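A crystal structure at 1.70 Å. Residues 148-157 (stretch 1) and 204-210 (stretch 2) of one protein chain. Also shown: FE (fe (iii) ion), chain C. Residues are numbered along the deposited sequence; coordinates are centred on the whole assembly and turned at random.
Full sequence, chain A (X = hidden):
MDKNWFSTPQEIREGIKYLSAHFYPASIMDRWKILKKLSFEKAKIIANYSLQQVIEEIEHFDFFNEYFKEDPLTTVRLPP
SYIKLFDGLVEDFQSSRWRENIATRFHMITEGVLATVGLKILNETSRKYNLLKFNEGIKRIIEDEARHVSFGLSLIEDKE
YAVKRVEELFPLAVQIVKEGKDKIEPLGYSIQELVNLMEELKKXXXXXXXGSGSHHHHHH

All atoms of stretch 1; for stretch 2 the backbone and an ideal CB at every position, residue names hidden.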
# COMPACT_ATOMS: atom_id res chain seq x y z
N HIS A 148 5.09 2.41 10.14
CA HIS A 148 4.74 3.50 9.24
C HIS A 148 3.42 4.16 9.65
O HIS A 148 3.29 5.37 9.71
CB HIS A 148 4.69 3.08 7.79
CG HIS A 148 6.04 2.66 7.24
ND1 HIS A 148 6.25 2.30 5.93
CD2 HIS A 148 7.23 2.48 7.88
CE1 HIS A 148 7.51 1.99 5.76
NE2 HIS A 148 8.13 2.07 6.93
N VAL A 149 2.43 3.35 9.91
CA VAL A 149 1.15 3.87 10.32
C VAL A 149 1.20 4.61 11.65
O VAL A 149 0.64 5.71 11.76
CB VAL A 149 0.13 2.70 10.35
CG1 VAL A 149 -1.17 3.18 10.99
CG2 VAL A 149 -0.12 2.20 8.95
N SER A 150 1.94 4.08 12.62
CA SER A 150 2.16 4.73 13.94
C SER A 150 2.84 6.04 13.75
O SER A 150 2.44 7.06 14.34
CB SER A 150 3.03 3.88 14.88
OG SER A 150 2.35 2.72 15.14
N PHE A 151 3.83 6.06 12.86
CA PHE A 151 4.49 7.33 12.56
C PHE A 151 3.53 8.34 11.97
O PHE A 151 3.53 9.52 12.38
CB PHE A 151 5.68 7.09 11.61
CG PHE A 151 6.37 8.35 11.20
CD1 PHE A 151 6.97 9.18 12.13
CD2 PHE A 151 6.47 8.65 9.88
CE1 PHE A 151 7.58 10.38 11.69
CE2 PHE A 151 7.04 9.85 9.45
CZ PHE A 151 7.58 10.69 10.36
N GLY A 152 2.68 7.91 11.04
CA GLY A 152 1.74 8.81 10.45
C GLY A 152 0.84 9.42 11.50
O GLY A 152 0.52 10.62 11.40
N LEU A 153 0.42 8.65 12.50
CA LEU A 153 -0.40 9.21 13.61
C LEU A 153 0.30 10.36 14.27
O LEU A 153 -0.31 11.33 14.64
CB LEU A 153 -0.78 8.13 14.64
CG LEU A 153 -1.69 7.03 14.20
CD1 LEU A 153 -1.71 5.98 15.34
CD2 LEU A 153 -3.12 7.55 13.93
N SER A 154 1.62 10.28 14.40
CA SER A 154 2.37 11.30 15.02
C SER A 154 2.46 12.60 14.23
O SER A 154 2.70 13.66 14.84
CB SER A 154 3.81 10.74 15.40
OG SER A 154 4.68 10.93 14.35
N LEU A 155 2.23 12.59 12.93
CA LEU A 155 2.24 13.72 12.04
C LEU A 155 0.94 14.53 12.11
O LEU A 155 0.88 15.66 11.60
CB LEU A 155 2.45 13.32 10.59
CG LEU A 155 3.81 12.66 10.28
CD1 LEU A 155 3.84 12.20 8.82
CD2 LEU A 155 4.97 13.58 10.65
N ILE A 156 -0.11 13.92 12.67
CA ILE A 156 -1.42 14.57 12.75
C ILE A 156 -1.55 15.40 14.01
O ILE A 156 -1.40 14.88 15.14
CB ILE A 156 -2.52 13.50 12.69
CG1 ILE A 156 -2.50 12.91 11.30
CG2 ILE A 156 -3.90 14.11 12.98
CD1 ILE A 156 -3.17 11.55 11.20
N GLU A 157 -1.95 16.64 13.82
CA GLU A 157 -2.32 17.50 14.94
C GLU A 157 -3.79 17.87 14.94
O GLU A 157 -4.44 17.86 15.99
CB GLU A 157 -1.53 18.81 14.91
CG GLU A 157 -0.13 18.68 14.32
CD GLU A 157 0.90 18.25 15.33
OE1 GLU A 157 0.57 17.38 16.18
OE2 GLU A 157 2.04 18.79 15.26
N UNK A 204 -10.91 1.82 12.94
CA UNK A 204 -9.76 1.68 13.86
C UNK A 204 -8.79 2.86 13.73
O UNK A 204 -8.33 3.36 14.73
CB UNK A 204 -9.02 0.37 13.59
N UNK A 205 -8.49 3.28 12.51
CA UNK A 205 -7.55 4.38 12.31
C UNK A 205 -8.15 5.66 12.82
O UNK A 205 -7.46 6.43 13.51
CB UNK A 205 -7.17 4.52 10.84
N UNK A 206 -9.42 5.87 12.52
CA UNK A 206 -10.12 7.05 13.08
C UNK A 206 -10.16 7.04 14.59
O UNK A 206 -9.93 8.07 15.23
CB UNK A 206 -11.55 7.12 12.54
N UNK A 207 -10.48 5.91 15.19
CA UNK A 207 -10.43 5.82 16.62
C UNK A 207 -9.07 6.19 17.24
O UNK A 207 -8.99 6.84 18.29
CB UNK A 207 -10.81 4.40 17.03
N UNK A 208 -8.00 5.77 16.57
CA UNK A 208 -6.65 6.04 17.05
C UNK A 208 -6.33 7.54 16.93
O UNK A 208 -5.76 8.14 17.85
CB UNK A 208 -5.63 5.21 16.27
N UNK A 209 -6.76 8.15 15.83
CA UNK A 209 -6.62 9.61 15.62
C UNK A 209 -7.34 10.39 16.75
O UNK A 209 -6.80 11.34 17.32
CB UNK A 209 -7.19 10.01 14.26
N UNK A 210 -8.57 9.98 17.04
CA UNK A 210 -9.34 10.62 18.09
C UNK A 210 -8.85 10.36 19.50
O UNK A 210 -9.13 11.16 20.39
CB UNK A 210 -10.80 10.17 17.99
FE FE C . 4.94 2.10 4.14

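Stretch 2 is one helical segment, crossing the helix of stretch 1 at 43° with an axis separation of 10.5 Å. At that distance side chains, not backbones, must fill the gap, and what stretch 1 offers is a row of aliphatic groups: Val149, Leu153 and Ile156. No donor or acceptor from it is bonded across, so the rule here is shape and greasiness.

Position 204 has nothing of stretch 1 within 5.5 Å of its ideal CB. Helical angles are the main constraint visible, and many residues would serve; the deposited one is Ala204.

At position 205 CA-to-CB points sideways, again with nothing within 5.5 Å. A short side chain would leave Val149 untouched, whereas a long, flexible one could reach it: methionine, lysine, arginine or glutamine all have the length. The deposited residue is Arg205. With chi1 and chi2 both m and chi3 t, it brings its end closer to stretch 1, and Val149 CG1 lies over one face of the guanidinium, 3.7 Å from Arg205 NH1. Packing a methyl against the flat face leaves the edge free for polar partners, and NE and NH2 are hydrogen-bonded elsewhere in the structure.

Position 206 points away and 207 is out of reach, so stretch 1 sets no demand on either. They are Ile206 and Asn207.

Position 208 turns toward stretch 1, its ideal CB 4.1 Å from Leu153 CD1. That methyl asks for carbon close to the backbone, but says little about the far end: alanine, leucine, methionine or the stem of a longer polar residue would fit. Lys208 takes the last option. Its CB lies 4.1 Å from Leu153 CD1, and the aliphatic chain, from CB out to CE, runs past this methyl, while the end leads away and the amine makes no hydrogen bond to stretch 1.

Position 209 is where the CA atoms of the two stretches come nearest, 209 CA lying 6.5 Å from Leu153 CA. Although CA-to-CB points sideways, the ideal CB sits 4.8 Å from Leu153 CD2 and 5.3 Å from Ile156 CD1, a gap suited to a branched aliphatic such as valine, isoleucine or leucine. Ile209, with chi1 m and chi2 t, fills it: its CG1 is 3.8 Å from Leu153 CD2 and 4.1 Å from Ile156 CD1, so one methylene touches both neighbours.

Position 210 is out of reach, leaving the choice open as far as stretch 1 is concerned; Leu210 occupies it, its backbone N bonded to Ile206 O in the regular helical pattern.

Stretch 2 (204-210) ARINKIL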
# COMPACT_ATOMS: atom_id res chain seq x y z
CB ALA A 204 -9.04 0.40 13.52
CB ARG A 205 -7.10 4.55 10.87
CG ARG A 205 -6.54 3.27 10.20
CD ARG A 205 -5.42 2.56 10.99
NE ARG A 205 -4.96 1.34 10.25
CZ ARG A 205 -4.09 0.41 10.71
NH1 ARG A 205 -3.61 0.52 11.95
NH2 ARG A 205 -3.71 -0.64 9.96
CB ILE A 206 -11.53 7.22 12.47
CG1 ILE A 206 -11.39 7.58 11.00
CG2 ILE A 206 -12.31 8.25 13.30
CD1 ILE A 206 -12.68 7.53 10.22
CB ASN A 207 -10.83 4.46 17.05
CG ASN A 207 -12.31 4.18 16.82
OD1 ASN A 207 -13.08 5.10 16.59
ND2 ASN A 207 -12.71 2.94 17.00
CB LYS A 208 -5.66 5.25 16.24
CG LYS A 208 -5.37 3.89 16.85
CD LYS A 208 -4.31 4.04 17.95
CE LYS A 208 -3.33 2.88 18.02
NZ LYS A 208 -2.96 2.59 19.44
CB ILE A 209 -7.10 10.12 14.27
CG1 ILE A 209 -6.25 9.55 13.10
CG2 ILE A 209 -7.15 11.63 14.21
CD1 ILE A 209 -6.90 9.73 11.79
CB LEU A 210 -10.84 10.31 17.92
CG LEU A 210 -11.38 10.94 16.66
CD1 LEU A 210 -12.84 10.58 16.50
CD2 LEU A 210 -11.28 12.44 16.54
O HOH W 1 4.04 1.75 2.31
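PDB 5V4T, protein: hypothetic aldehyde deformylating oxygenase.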